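Local coordinates for lysine-sensitive aspartokinase 3 (Escherichia coli, PDB 2J0W), which phosphorylates L-aspartate with ATP to give 4-phospho-L-aspartate, the first step toward lysine, and is feedback-inhibited by lysine, at residues Asn21-Ile26 with Gly277-Pro282; Gln138-Arg143 with Val179-Phe184; Pro297-Leu302 with Val389-Asn394; Thr309-His314 with Val380-Gly385. All blocks are in the same frame, centred on the assembly; numbering follows the deposited sequence.

In the fold
Contacts 1 and 2 lie in the amino acid kinase domain and reach the same mixed sheet, their centres 19 Å apart. Contact 2 runs on to Phe-184, which covers the bound aspartate, whereas in contact 1 the side chain of Ser-279 comes to about 7 Å from ADP. Contacts 3 and 4 belong to the regulatory ACT part, share strand 299-313 and have centres 26 Å apart. Of these, contact 3 comes near the nucleotide, with the Ala-301 side chain about 6 Å from ADP. Contact 4, 42 Å from contact 2 between centres, instead approaches the lysine site, Leu-313 being about 5 Å from Phe-324 between side chains.

Contact 1. Residues Asn21-Ile26 with Gly277-Pro282; sequences NRSADI and GSSKDP
Arg-22 and Lys-280 pass each other at a slant on the solvent side of this contact, and the meeting is one of carbon chain against guanidinium, without a hydrogen bond. Arg-22 NH1 lies 3.2 Å from Lys-280 CG and equally near CE, so the extended lysine chain presents its methylenes to one end of the guanidinium. The arginine chain is bent at chi3 (-105°), which turns NE off the line of the preceding carbons. The two charged ends stay near each other all the same, with Arg-22 NH1 4.3 Å from Lys-280 NZ.

Apolar packing comes from Ile-26 one helical turn on. Its CG1 is anti to the carbonyl carbon (chi1 -63°), and CD1 beyond it lies 4.3 Å from Pro-282 CB and 3.9 Å from Ser-279 O. Trp-220 of strand 216-221 touches both Ile-26 and Pro-282.

The polar groups between these two zones are served from outside. Ser-23 OG is 4.1 Å from Ser-279 CB, and both serines hydrogen-bond to Ser-13, Ser-23 OG to its carbonyl and Ser-279 OG to its hydroxyl. Helix 17-27 here lies against the turn that follows strand 274-278 at the sheet of the amino acid kinase fold.

With no direct bond across the segments, the contact rests on van der Waals packing and on Ser-13 as a shared polar partner, while the Arg-22 and Lys-280 charges would be expected to repel mildly.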
# COMPACT_ATOMS: atom_id res chain seq x y z
N ASN A 21 23.02 24.73 34.30
CA ASN A 21 22.61 25.99 34.90
C ASN A 21 21.65 26.74 33.96
O ASN A 21 20.57 27.19 34.38
CB ASN A 21 23.84 26.85 35.22
CG ASN A 21 24.34 26.66 36.65
OD1 ASN A 21 23.56 26.68 37.61
ND2 ASN A 21 25.65 26.49 36.80
N ARG A 22 22.04 26.91 32.70
CA ARG A 22 21.17 27.59 31.75
C ARG A 22 19.77 26.99 31.91
O ARG A 22 18.78 27.71 32.02
CB ARG A 22 21.63 27.36 30.31
CG ARG A 22 22.66 28.33 29.78
CD ARG A 22 23.13 27.93 28.39
NE ARG A 22 24.47 27.34 28.42
CZ ARG A 22 24.77 26.12 27.99
NH1 ARG A 22 23.83 25.34 27.48
NH2 ARG A 22 26.03 25.68 28.06
N SER A 23 19.72 25.66 31.95
CA SER A 23 18.45 24.95 32.09
C SER A 23 17.79 25.18 33.44
O SER A 23 16.56 25.25 33.52
CB SER A 23 18.67 23.44 31.87
OG SER A 23 19.05 23.18 30.52
N ALA A 24 18.58 25.29 34.49
CA ALA A 24 18.02 25.52 35.81
C ALA A 24 17.36 26.90 35.83
O ALA A 24 16.29 27.08 36.42
CB ALA A 24 19.10 25.44 36.88
N ASP A 25 18.01 27.86 35.17
CA ASP A 25 17.45 29.21 35.11
C ASP A 25 16.05 29.08 34.54
O ASP A 25 15.06 29.33 35.23
CB ASP A 25 18.31 30.12 34.23
CG ASP A 25 19.71 30.36 34.81
OD1 ASP A 25 19.85 30.52 36.05
OD2 ASP A 25 20.68 30.43 34.03
N ILE A 26 15.98 28.67 33.27
CA ILE A 26 14.72 28.47 32.57
C ILE A 26 13.60 27.87 33.44
O ILE A 26 12.45 28.33 33.40
CB ILE A 26 14.93 27.55 31.36
CG1 ILE A 26 15.88 28.22 30.36
CG2 ILE A 26 13.60 27.23 30.70
CD1 ILE A 26 15.93 27.51 29.03
N GLY A 277 11.77 24.67 22.22
CA GLY A 277 12.76 25.73 22.09
C GLY A 277 14.16 25.33 22.52
O GLY A 277 14.37 24.27 23.11
N SER A 278 15.11 26.21 22.20
CA SER A 278 16.53 26.04 22.51
C SER A 278 16.78 26.34 23.99
O SER A 278 16.22 27.29 24.53
CB SER A 278 17.37 26.99 21.64
OG SER A 278 18.76 26.84 21.88
N SER A 279 17.63 25.54 24.63
CA SER A 279 17.93 25.75 26.05
C SER A 279 19.08 26.73 26.17
O SER A 279 19.35 27.28 27.24
CB SER A 279 18.31 24.43 26.71
OG SER A 279 19.47 23.88 26.10
N LYS A 280 19.76 26.96 25.05
CA LYS A 280 20.88 27.88 25.02
C LYS A 280 20.46 29.24 24.46
O LYS A 280 21.30 30.13 24.31
CB LYS A 280 22.01 27.31 24.16
CG LYS A 280 22.54 25.98 24.66
CD LYS A 280 23.77 25.57 23.89
CE LYS A 280 24.39 24.31 24.50
NZ LYS A 280 25.67 23.95 23.83
N ASP A 281 19.17 29.41 24.16
CA ASP A 281 18.69 30.67 23.60
C ASP A 281 17.17 30.77 23.59
O ASP A 281 16.53 30.75 22.54
CB ASP A 281 19.25 30.83 22.18
CG ASP A 281 18.99 32.21 21.61
OD1 ASP A 281 18.99 33.19 22.38
OD2 ASP A 281 18.80 32.31 20.38
N PRO A 282 16.56 30.90 24.78
CA PRO A 282 15.11 31.01 24.98
C PRO A 282 14.41 32.29 24.54
O PRO A 282 13.23 32.47 24.81
CB PRO A 282 14.96 30.77 26.48
CG PRO A 282 16.22 31.31 27.03
CD PRO A 282 17.26 30.79 26.08

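Contact 2. Residues Gln138-Arg143 with Val179-Phe184; sequences QWFDVR and VITQGF. With ASP (aspartic acid), chain B.
Gln-182 OE1 and Phe-140 O, two acceptors, stand only 2.9 Å apart where the parallel strands part, and the backbone N-H of Val-142 meets the first of them. Val-142 N donates to Gln-182 OE1 at 2.9 Å, tilted 28° from the amide carbonyl plane. The glutamine reaches back to this point because its chain bends at chi2 (-70°), which swings CD round. Thr-181 OG1 gives its hydrogen to Phe-140 O at 2.7 Å, approaching from above the carbonyl plane, and receives a weak bond from Val-142 N. Thus one hydroxyl bridges the departing chain at two places.

Upstream the pairing is regular: Ile-180 N bonds to Gln-138 O at 2.8 Å and nearly straight (173°), and Phe-140 N bonds to Ile-180 O. Phe-140 CB packs on Val-179 CG1 at 3.6 Å. The indole NE1 of Trp-139 is hydrogen-bonded to Thr-123 of helix 108-131.

Helix 159-176 joins the two strands in a beta-alpha-beta unit, with strand 137-139 outermost in the sheet. Past Gly-183, the Phe-184 ring lies with one face under the bound aspartate, whose CA sits 3.7 Å above the ring plane and over its centre. Arg-198, Glu-119 and Thr-45 are among the residues that hydrogen-bond this substrate.

The chemistry implies that side-chain bonds from Thr-181 and Gln-182 take over where backbone pairing ends, just ahead of a residue supplying an apolar wall to the substrate pocket.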
# COMPACT_ATOMS: atom_id res chain seq x y z
N GLN A 138 13.38 18.19 44.95
CA GLN A 138 13.65 16.81 45.31
C GLN A 138 13.76 15.86 44.12
O GLN A 138 13.13 16.04 43.08
CB GLN A 138 12.61 16.31 46.32
CG GLN A 138 11.16 16.57 45.91
CD GLN A 138 10.19 16.19 47.00
OE1 GLN A 138 10.22 15.07 47.51
NE2 GLN A 138 9.30 17.13 47.36
N TRP A 139 14.59 14.84 44.31
CA TRP A 139 14.86 13.83 43.30
C TRP A 139 13.77 12.76 43.39
O TRP A 139 13.33 12.41 44.49
CB TRP A 139 16.23 13.21 43.56
CG TRP A 139 16.71 12.23 42.55
CD1 TRP A 139 17.36 12.50 41.38
CD2 TRP A 139 16.57 10.80 42.61
NE1 TRP A 139 17.64 11.32 40.72
CE2 TRP A 139 17.16 10.27 41.45
CE3 TRP A 139 15.99 9.92 43.55
CZ2 TRP A 139 17.20 8.89 41.19
CZ3 TRP A 139 16.03 8.55 43.29
CH2 TRP A 139 16.63 8.05 42.12
N PHE A 140 13.33 12.25 42.24
CA PHE A 140 12.30 11.22 42.20
C PHE A 140 12.62 10.17 41.14
O PHE A 140 13.02 10.51 40.04
CB PHE A 140 10.94 11.83 41.89
CG PHE A 140 9.81 10.86 42.01
CD1 PHE A 140 9.38 10.42 43.26
CD2 PHE A 140 9.19 10.36 40.87
CE1 PHE A 140 8.34 9.49 43.37
CE2 PHE A 140 8.14 9.43 40.98
CZ PHE A 140 7.72 9.00 42.23
N ASP A 141 12.42 8.90 41.49
CA ASP A 141 12.69 7.77 40.58
C ASP A 141 11.47 7.39 39.73
O ASP A 141 10.62 6.61 40.19
CB ASP A 141 13.14 6.57 41.42
CG ASP A 141 13.61 5.40 40.57
OD1 ASP A 141 13.12 5.22 39.43
OD2 ASP A 141 14.47 4.64 41.06
N VAL A 142 11.37 7.89 38.49
CA VAL A 142 10.22 7.57 37.66
C VAL A 142 9.86 6.11 37.67
O VAL A 142 8.69 5.77 37.52
CB VAL A 142 10.38 7.92 36.17
CG1 VAL A 142 9.90 9.32 35.90
CG2 VAL A 142 11.81 7.71 35.74
N ARG A 143 10.84 5.25 37.84
CA ARG A 143 10.55 3.83 37.83
C ARG A 143 9.44 3.45 38.81
O ARG A 143 8.75 2.45 38.61
CB ARG A 143 11.82 3.04 38.08
CG ARG A 143 12.80 3.20 36.94
CD ARG A 143 14.08 2.45 37.20
NE ARG A 143 14.80 3.03 38.32
CZ ARG A 143 15.98 2.59 38.75
NH1 ARG A 143 16.58 1.57 38.15
NH2 ARG A 143 16.55 3.18 39.79
N VAL A 179 10.05 18.76 41.71
CA VAL A 179 10.40 17.37 41.50
C VAL A 179 11.19 17.15 40.23
O VAL A 179 10.76 17.49 39.14
CB VAL A 179 9.14 16.51 41.48
CG1 VAL A 179 9.51 15.05 41.28
CG2 VAL A 179 8.39 16.71 42.79
N ILE A 180 12.37 16.57 40.39
CA ILE A 180 13.23 16.28 39.27
C ILE A 180 13.27 14.77 39.11
O ILE A 180 13.54 14.04 40.08
CB ILE A 180 14.65 16.84 39.53
CG1 ILE A 180 14.53 18.30 39.95
CG2 ILE A 180 15.52 16.70 38.30
CD1 ILE A 180 13.63 19.10 39.05
N THR A 181 12.98 14.29 37.91
CA THR A 181 13.00 12.86 37.66
C THR A 181 13.59 12.56 36.28
O THR A 181 13.96 13.49 35.55
CB THR A 181 11.58 12.25 37.80
OG1 THR A 181 11.68 10.83 37.74
CG2 THR A 181 10.62 12.78 36.71
N GLN A 182 13.66 11.29 35.92
CA GLN A 182 14.26 10.91 34.63
C GLN A 182 13.36 10.37 33.54
O GLN A 182 12.45 9.58 33.78
CB GLN A 182 15.39 9.91 34.89
CG GLN A 182 15.04 8.80 35.87
CD GLN A 182 14.91 9.29 37.30
OE1 GLN A 182 14.13 8.74 38.08
NE2 GLN A 182 15.69 10.30 37.66
N GLY A 183 13.60 10.80 32.31
CA GLY A 183 12.79 10.30 31.21
C GLY A 183 13.51 9.09 30.64
O GLY A 183 14.58 8.72 31.14
N PHE A 184 12.93 8.47 29.61
CA PHE A 184 13.54 7.32 28.93
C PHE A 184 13.47 5.96 29.64
O PHE A 184 13.46 4.91 28.98
CB PHE A 184 14.99 7.66 28.61
CG PHE A 184 15.76 6.55 27.96
CD1 PHE A 184 15.33 5.98 26.77
CD2 PHE A 184 17.00 6.16 28.48
CE1 PHE A 184 16.12 5.05 26.08
CE2 PHE A 184 17.81 5.23 27.80
CZ PHE A 184 17.37 4.67 26.60
N ASP B . 19.00 9.33 27.03
CA ASP B . 18.31 8.61 25.95
C ASP B . 19.19 8.77 24.69
O ASP B . 20.33 9.28 24.82
CB ASP B . 16.87 9.17 25.79
CG ASP B . 16.73 10.62 25.26
OD1 ASP B . 17.79 11.26 24.99
OD2 ASP B . 15.56 11.12 25.12
OXT ASP B . 18.70 8.41 23.56

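Contact 3. Residues Pro297-Leu302 with Val389-Asn394; sequences PLFRAL and VALIGN
A classic beta bulge, in which Arg-300 and Ala-301 both face Ile-392, interrupts the pairing of strands 299-313 and 386-393 in the antiparallel sheet of the ACT region. Ile-392 O accepts from two backbone donors, Arg-300 N at 2.7 Å, within the carbonyl plane, and Ala-301 N at 3.3 Å. The return bond, Ile-392 N to Ala-301 O, is 2.9 Å long and nearly straight (170°).

Leu-391 carries the apolar side. Its two methyls meet different partners: CD2 touches Phe-299 CD1 at 3.4 Å, and CD1 lies 3.6 Å from Leu-302 CD2. Where 297-302 begins and 389-394 ends, Asn-394 ND2 points at Pro-297 O, which lies in the amide plane, but the 2.5 Å separation is doubtfully short. The guanidinium of Arg-300 has Pro-297 CD over the centre of one face, 3.5 Å above its plane, and NE makes a salt bridge with Glu-247.

Helix 436-448 covers the face bearing Phe-299 and Leu-302, through Leu-443, Leu-447 and Phe-448. On the other face Met-251 of helix 245-253 packs on Ala-301 and Ile-392, and beyond strand 386-393 the sheet continues with strand 426-432.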
# COMPACT_ATOMS: atom_id res chain seq x y z
N PRO A 297 -0.63 25.80 5.99
CA PRO A 297 -0.08 25.77 4.63
C PRO A 297 -0.41 24.48 3.91
O PRO A 297 -1.03 23.57 4.46
CB PRO A 297 1.42 25.91 4.86
CG PRO A 297 1.50 26.74 6.10
CD PRO A 297 0.42 26.12 6.98
N LEU A 298 0.01 24.40 2.65
CA LEU A 298 -0.22 23.21 1.86
C LEU A 298 1.00 22.35 2.09
O LEU A 298 0.93 21.12 2.07
CB LEU A 298 -0.35 23.56 0.38
CG LEU A 298 -0.73 22.38 -0.52
CD1 LEU A 298 -2.12 21.87 -0.15
CD2 LEU A 298 -0.70 22.82 -1.98
N PHE A 299 2.13 23.01 2.34
CA PHE A 299 3.39 22.32 2.59
C PHE A 299 4.06 22.90 3.83
O PHE A 299 4.55 24.02 3.79
CB PHE A 299 4.34 22.48 1.41
CG PHE A 299 3.78 22.02 0.09
CD1 PHE A 299 3.00 20.87 0.00
CD2 PHE A 299 4.07 22.71 -1.08
CE1 PHE A 299 2.53 20.41 -1.22
CE2 PHE A 299 3.61 22.27 -2.32
CZ PHE A 299 2.84 21.11 -2.39
N ARG A 300 4.09 22.14 4.93
CA ARG A 300 4.73 22.63 6.15
C ARG A 300 6.21 22.34 6.12
O ARG A 300 7.03 23.23 6.32
CB ARG A 300 4.16 21.96 7.40
CG ARG A 300 2.85 22.52 7.89
CD ARG A 300 2.99 23.73 8.80
NE ARG A 300 1.70 23.97 9.46
CZ ARG A 300 1.40 25.03 10.21
NH1 ARG A 300 2.30 25.98 10.43
NH2 ARG A 300 0.20 25.12 10.75
N ALA A 301 6.56 21.08 5.87
CA ALA A 301 7.96 20.70 5.88
C ALA A 301 8.27 19.38 5.22
O ALA A 301 7.40 18.70 4.68
CB ALA A 301 8.45 20.67 7.31
N LEU A 302 9.54 19.03 5.26
CA LEU A 302 10.05 17.79 4.71
C LEU A 302 10.73 17.06 5.86
O LEU A 302 11.35 17.69 6.72
CB LEU A 302 11.05 18.07 3.60
CG LEU A 302 10.54 18.90 2.43
CD1 LEU A 302 11.69 19.25 1.51
CD2 LEU A 302 9.46 18.13 1.67
N VAL A 389 11.68 9.94 2.29
CA VAL A 389 11.48 11.38 2.26
C VAL A 389 9.97 11.63 2.33
O VAL A 389 9.19 11.11 1.53
CB VAL A 389 12.06 12.03 0.98
CG1 VAL A 389 11.65 13.50 0.91
CG2 VAL A 389 13.57 11.95 1.00
N ALA A 390 9.56 12.43 3.30
CA ALA A 390 8.16 12.73 3.50
C ALA A 390 7.84 14.22 3.39
O ALA A 390 8.60 15.05 3.86
CB ALA A 390 7.73 12.23 4.86
N LEU A 391 6.71 14.54 2.77
CA LEU A 391 6.27 15.93 2.67
C LEU A 391 5.02 16.06 3.51
O LEU A 391 4.03 15.37 3.27
CB LEU A 391 5.92 16.31 1.24
CG LEU A 391 5.09 17.61 1.20
CD1 LEU A 391 5.95 18.77 1.65
CD2 LEU A 391 4.57 17.85 -0.20
N ILE A 392 5.05 16.93 4.49
CA ILE A 392 3.89 17.10 5.33
C ILE A 392 3.23 18.43 5.07
O ILE A 392 3.89 19.46 4.92
CB ILE A 392 4.26 16.97 6.80
CG1 ILE A 392 4.76 15.55 7.04
CG2 ILE A 392 3.06 17.31 7.69
CD1 ILE A 392 4.88 15.20 8.47
N GLY A 393 1.90 18.38 5.02
CA GLY A 393 1.12 19.57 4.78
C GLY A 393 -0.33 19.29 5.09
O GLY A 393 -0.65 18.54 6.01
N ASN A 394 -1.21 19.87 4.28
CA ASN A 394 -2.64 19.70 4.51
C ASN A 394 -3.43 19.59 3.21
O ASN A 394 -3.22 20.36 2.28
CB ASN A 394 -3.12 20.87 5.36
CG ASN A 394 -2.23 21.10 6.57
OD1 ASN A 394 -2.34 20.40 7.58
ND2 ASN A 394 -1.31 22.06 6.46

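Contact 4. Residues Thr309-His314 with Val380-Gly385; sequences TLLTLH and VEVEEG
Leu-310 N donates to Glu-383 O at 2.8 Å, within the carbonyl plane and close to straight (165°), and this is the shortest sound polar bond between the two strands. Its counterpart, Glu-383 N to Leu-310 O, is longer at 3.1 Å and comes 33° out of the carbonyl plane. The pair is therefore hydrogen-bonded in both directions. Further along, Thr-312 N makes a weak bond to Glu-381 O. Glu-381 CB lies beside Thr-312 CB, the two side chains pointing the same way, and the extended glutamate chain carries OE2 to the edge of the His-314 ring, near its plane. His-314 NE2 to Glu-381 OE2 is a weak, bent hydrogen bond.

Strands 309-313 and 380-384 run antiparallel, at 163°, in the ACT-domain sheet, and strand 348-353 flanks 309-313 on its other edge. On the face with Leu-311 and Leu-313 the contacts are between apolar groups. Leu-311 CD1 meets Val-382 CG2 at 3.4 Å. Leu-313 CD2 lies 3.3 Å from Val-380 CG1, the two side chains side by side, and Leu-374 of helix 368-377 packs on Val-380. Thr-309 CG2 adds a 3.5 Å contact to Val-382 CG1.

On the face with Leu-310 and Thr-312, the Glu-383 carboxylate forms a salt bridge with Arg-416 and a long, weak ion pair with Lys-398 of the second subunit; Ala-422 of that subunit packs on His-314.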
# COMPACT_ATOMS: atom_id res chain seq x y z
N THR A 309 14.51 -0.01 5.11
CA THR A 309 14.66 -1.28 4.42
C THR A 309 13.38 -1.53 3.62
O THR A 309 12.28 -1.35 4.14
CB THR A 309 14.85 -2.42 5.45
OG1 THR A 309 15.94 -2.10 6.32
CG2 THR A 309 15.14 -3.73 4.73
N LEU A 310 13.52 -1.91 2.35
CA LEU A 310 12.33 -2.19 1.53
C LEU A 310 12.14 -3.70 1.36
O LEU A 310 12.86 -4.36 0.61
CB LEU A 310 12.43 -1.55 0.13
CG LEU A 310 11.17 -1.83 -0.72
CD1 LEU A 310 9.99 -1.04 -0.17
CD2 LEU A 310 11.42 -1.46 -2.19
N LEU A 311 11.16 -4.23 2.09
CA LEU A 311 10.84 -5.65 2.05
C LEU A 311 9.69 -5.90 1.09
O LEU A 311 8.52 -5.77 1.46
CB LEU A 311 10.44 -6.11 3.44
CG LEU A 311 10.12 -7.60 3.56
CD1 LEU A 311 11.37 -8.42 3.23
CD2 LEU A 311 9.63 -7.87 4.96
N THR A 312 10.03 -6.25 -0.15
CA THR A 312 9.04 -6.51 -1.20
C THR A 312 8.61 -7.99 -1.21
O THR A 312 9.45 -8.89 -1.28
CB THR A 312 9.62 -6.14 -2.59
OG1 THR A 312 9.94 -4.75 -2.61
CG2 THR A 312 8.61 -6.44 -3.68
N LEU A 313 7.31 -8.23 -1.13
CA LEU A 313 6.80 -9.59 -1.14
C LEU A 313 5.96 -9.94 -2.36
O LEU A 313 4.93 -9.32 -2.63
CB LEU A 313 5.99 -9.87 0.12
CG LEU A 313 6.81 -9.92 1.41
CD1 LEU A 313 5.92 -10.28 2.59
CD2 LEU A 313 7.94 -10.94 1.24
N HIS A 314 6.42 -10.94 -3.09
CA HIS A 314 5.73 -11.43 -4.27
C HIS A 314 5.22 -12.79 -3.80
O HIS A 314 5.79 -13.37 -2.88
CB HIS A 314 6.72 -11.58 -5.42
CG HIS A 314 7.39 -10.29 -5.80
ND1 HIS A 314 6.76 -9.32 -6.54
CD2 HIS A 314 8.63 -9.83 -5.54
CE1 HIS A 314 7.59 -8.30 -6.71
NE2 HIS A 314 8.73 -8.58 -6.11
N VAL A 380 10.46 -13.61 -1.20
CA VAL A 380 10.86 -12.38 -0.50
C VAL A 380 11.96 -11.59 -1.20
O VAL A 380 12.68 -12.12 -2.05
CB VAL A 380 11.35 -12.67 0.93
CG1 VAL A 380 10.23 -13.26 1.76
CG2 VAL A 380 12.54 -13.62 0.87
N GLU A 381 12.07 -10.33 -0.83
CA GLU A 381 13.08 -9.43 -1.37
C GLU A 381 13.43 -8.41 -0.30
O GLU A 381 12.55 -7.98 0.46
CB GLU A 381 12.57 -8.69 -2.60
CG GLU A 381 12.61 -9.47 -3.88
CD GLU A 381 12.37 -8.59 -5.09
OE1 GLU A 381 13.20 -7.69 -5.34
OE2 GLU A 381 11.35 -8.79 -5.78
N VAL A 382 14.71 -8.03 -0.23
CA VAL A 382 15.15 -7.05 0.76
C VAL A 382 16.20 -6.10 0.21
O VAL A 382 17.29 -6.52 -0.18
CB VAL A 382 15.74 -7.72 2.03
CG1 VAL A 382 16.12 -6.65 3.04
CG2 VAL A 382 14.73 -8.69 2.62
N GLU A 383 15.87 -4.81 0.19
CA GLU A 383 16.78 -3.78 -0.29
C GLU A 383 17.12 -2.87 0.89
O GLU A 383 16.22 -2.43 1.62
CB GLU A 383 16.12 -2.99 -1.41
CG GLU A 383 15.58 -3.86 -2.53
CD GLU A 383 15.37 -3.10 -3.82
OE1 GLU A 383 14.86 -3.71 -4.79
OE2 GLU A 383 15.71 -1.90 -3.88
N GLU A 384 18.40 -2.59 1.09
CA GLU A 384 18.83 -1.74 2.20
C GLU A 384 19.50 -0.44 1.76
O GLU A 384 19.65 -0.18 0.56
CB GLU A 384 19.80 -2.50 3.10
CG GLU A 384 19.22 -3.77 3.70
CD GLU A 384 20.23 -4.50 4.57
OE1 GLU A 384 21.33 -4.80 4.07
OE2 GLU A 384 19.90 -4.79 5.74
N GLY A 385 19.89 0.37 2.74
CA GLY A 385 20.54 1.63 2.43
C GLY A 385 19.64 2.55 1.65
O GLY A 385 20.09 3.27 0.76